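Local coordinates for protein glycoside hydrolase YxiA (Bacillus licheniformis, PDB 3LV4) that probably hydrolyses glycosidic bonds in arabinan, as a calcium-binding member of glycoside hydrolase family 43, at residues A[327-332]-A[408-413]. Sequence-based numbering, arbitrary orientation.
Sequences MNKQGW and TYDGVF
Asn328 reaches from a tight turn to the backbone of Asp410 on strand 407-418. Asn328 CB lies 3.5 Å from Asp410 O and packs against Gly411 CA. CG sits between the backbone N and the carbonyl carbon (chi1 79°), which sets the amide between the strand and its own loop. The two ends of the amide have different partners. At one end, Asn328 ND2 donates to Asp410 O at 3.1 Å. The N-H points fairly well at the oxygen (154°) but approaches from above the carbonyl plane. At the other end, OD1 turns back into its own loop. Asn328 OD1 accepts from Trp332 N at 3.0 Å and, weakly, from Gln330 N. The amide is thus gripped at both ends, which fixes its rotation. An alanine here would probably leave Asp410 O without this donor and Trp332 N without its side-chain acceptor. The Asp410 side chain leans back over the loop. Asp410 OD2 takes a weak hydrogen bond from Gln330 NE2 at 3.2 Å, the amide and carboxylate planes being 60° apart. Asp410 OD1 meets the aliphatic part of Lys329, 3.3 Å from Lys329 CD. The ammonium is farther off: Lys329 NZ is 5.0 Å from Asp410 OD1. One water joins the backbones, accepting from Lys329 N and donating to Gly411 O. Beyond it, Val412 CG2 packs 3.6 Å from Met327 O. Tyr215 and Arg235, on strands 213-220 and 230-236, hold the carbonyls of Gly331 and Gln330. Residues 328 to 331 form a type I beta turn in the hairpin between strands 319-327 and 333-335. The contact is a domain interface: this hairpin turn of the family 43 part meets a strand of the C-terminal lipocalin-like domain through side-chain bonds, one to a backbone carbonyl, and a bridging water.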
# COMPACT_ATOMS: atom_id res chain seq x y z
N MSE A 327 -14.14 4.05 -6.11
CA MSE A 327 -13.99 3.27 -7.35
C MSE A 327 -14.50 4.06 -8.54
O MSE A 327 -15.67 4.45 -8.59
CB MSE A 327 -14.74 1.94 -7.24
CG MSE A 327 -14.43 0.96 -8.34
SE MSE A 327 -12.58 0.27 -8.27
CE MSE A 327 -12.76 -1.08 -6.85
N ASN A 328 -13.63 4.30 -9.52
CA ASN A 328 -14.03 5.10 -10.67
C ASN A 328 -14.79 4.25 -11.68
O ASN A 328 -14.90 3.03 -11.51
CB ASN A 328 -12.85 5.87 -11.29
CG ASN A 328 -11.96 5.02 -12.19
OD1 ASN A 328 -12.22 3.84 -12.46
ND2 ASN A 328 -10.87 5.64 -12.67
N LYS A 329 -15.33 4.89 -12.71
CA LYS A 329 -16.23 4.22 -13.64
C LYS A 329 -15.57 3.07 -14.39
O LYS A 329 -16.25 2.16 -14.85
CB LYS A 329 -16.86 5.22 -14.62
CG LYS A 329 -15.89 5.84 -15.60
CD LYS A 329 -16.61 6.70 -16.64
CE LYS A 329 -17.53 5.85 -17.50
NZ LYS A 329 -18.23 6.68 -18.53
N GLN A 330 -14.24 3.11 -14.51
CA GLN A 330 -13.48 2.08 -15.23
C GLN A 330 -13.03 0.92 -14.34
O GLN A 330 -12.34 0.00 -14.80
CB GLN A 330 -12.24 2.70 -15.87
CG GLN A 330 -12.46 4.11 -16.40
CD GLN A 330 -13.32 4.12 -17.62
OE1 GLN A 330 -13.53 3.08 -18.24
NE2 GLN A 330 -13.84 5.29 -17.98
N GLY A 331 -13.38 0.96 -13.06
CA GLY A 331 -12.96 -0.10 -12.16
C GLY A 331 -11.54 0.03 -11.64
O GLY A 331 -10.89 -0.98 -11.32
N TRP A 332 -11.04 1.26 -11.56
CA TRP A 332 -9.77 1.55 -10.90
C TRP A 332 -10.03 2.33 -9.60
O TRP A 332 -10.87 3.24 -9.57
CB TRP A 332 -8.85 2.35 -11.83
CG TRP A 332 -8.33 1.52 -12.96
CD1 TRP A 332 -8.82 1.47 -14.24
CD2 TRP A 332 -7.26 0.57 -12.90
NE1 TRP A 332 -8.09 0.57 -14.99
CE2 TRP A 332 -7.14 -0.00 -14.19
CE3 TRP A 332 -6.39 0.16 -11.90
CZ2 TRP A 332 -6.17 -0.97 -14.49
CZ3 TRP A 332 -5.42 -0.81 -12.20
CH2 TRP A 332 -5.33 -1.35 -13.48
N THR A 408 -7.44 12.22 -20.26
CA THR A 408 -8.79 12.15 -19.70
C THR A 408 -8.73 11.44 -18.36
O THR A 408 -8.11 10.38 -18.25
CB THR A 408 -9.74 11.39 -20.64
OG1 THR A 408 -9.84 12.08 -21.89
CG2 THR A 408 -11.13 11.31 -20.01
N TYR A 409 -9.37 12.03 -17.36
CA TYR A 409 -9.32 11.50 -16.00
C TYR A 409 -10.72 11.15 -15.54
O TYR A 409 -11.65 11.95 -15.70
CB TYR A 409 -8.74 12.55 -15.05
CG TYR A 409 -7.31 12.90 -15.31
CD1 TYR A 409 -6.96 13.82 -16.29
CD2 TYR A 409 -6.29 12.30 -14.58
CE1 TYR A 409 -5.63 14.15 -16.54
CE2 TYR A 409 -4.96 12.62 -14.81
CZ TYR A 409 -4.64 13.54 -15.79
OH TYR A 409 -3.32 13.86 -16.03
N ASP A 410 -10.86 9.97 -14.96
CA ASP A 410 -12.13 9.51 -14.43
C ASP A 410 -12.00 9.34 -12.94
O ASP A 410 -11.08 8.68 -12.46
CB ASP A 410 -12.50 8.16 -15.07
CG ASP A 410 -12.91 8.31 -16.52
OD1 ASP A 410 -14.02 8.80 -16.77
OD2 ASP A 410 -12.11 7.95 -17.41
N GLY A 411 -12.92 9.93 -12.19
CA GLY A 411 -12.81 9.88 -10.74
C GLY A 411 -14.12 10.05 -10.01
O GLY A 411 -15.20 9.88 -10.59
N VAL A 412 -14.00 10.38 -8.73
CA VAL A 412 -15.14 10.41 -7.83
C VAL A 412 -15.07 11.66 -6.94
O VAL A 412 -13.98 12.03 -6.49
CB VAL A 412 -15.18 9.14 -6.94
CG1 VAL A 412 -16.44 9.12 -6.09
CG2 VAL A 412 -15.14 7.88 -7.81
N PHE A 413 -16.22 12.30 -6.73
CA PHE A 413 -16.36 13.42 -5.79
C PHE A 413 -16.69 12.90 -4.38
O PHE A 413 -17.46 11.94 -4.23
CB PHE A 413 -17.53 14.34 -6.19
CG PHE A 413 -17.26 15.25 -7.37
CD1 PHE A 413 -16.42 16.35 -7.24
CD2 PHE A 413 -17.91 15.05 -8.58
CE1 PHE A 413 -16.20 17.21 -8.32
CE2 PHE A 413 -17.71 15.91 -9.66
CZ PHE A 413 -16.85 16.99 -9.53
O HOH W 1 -15.38 7.79 -12.65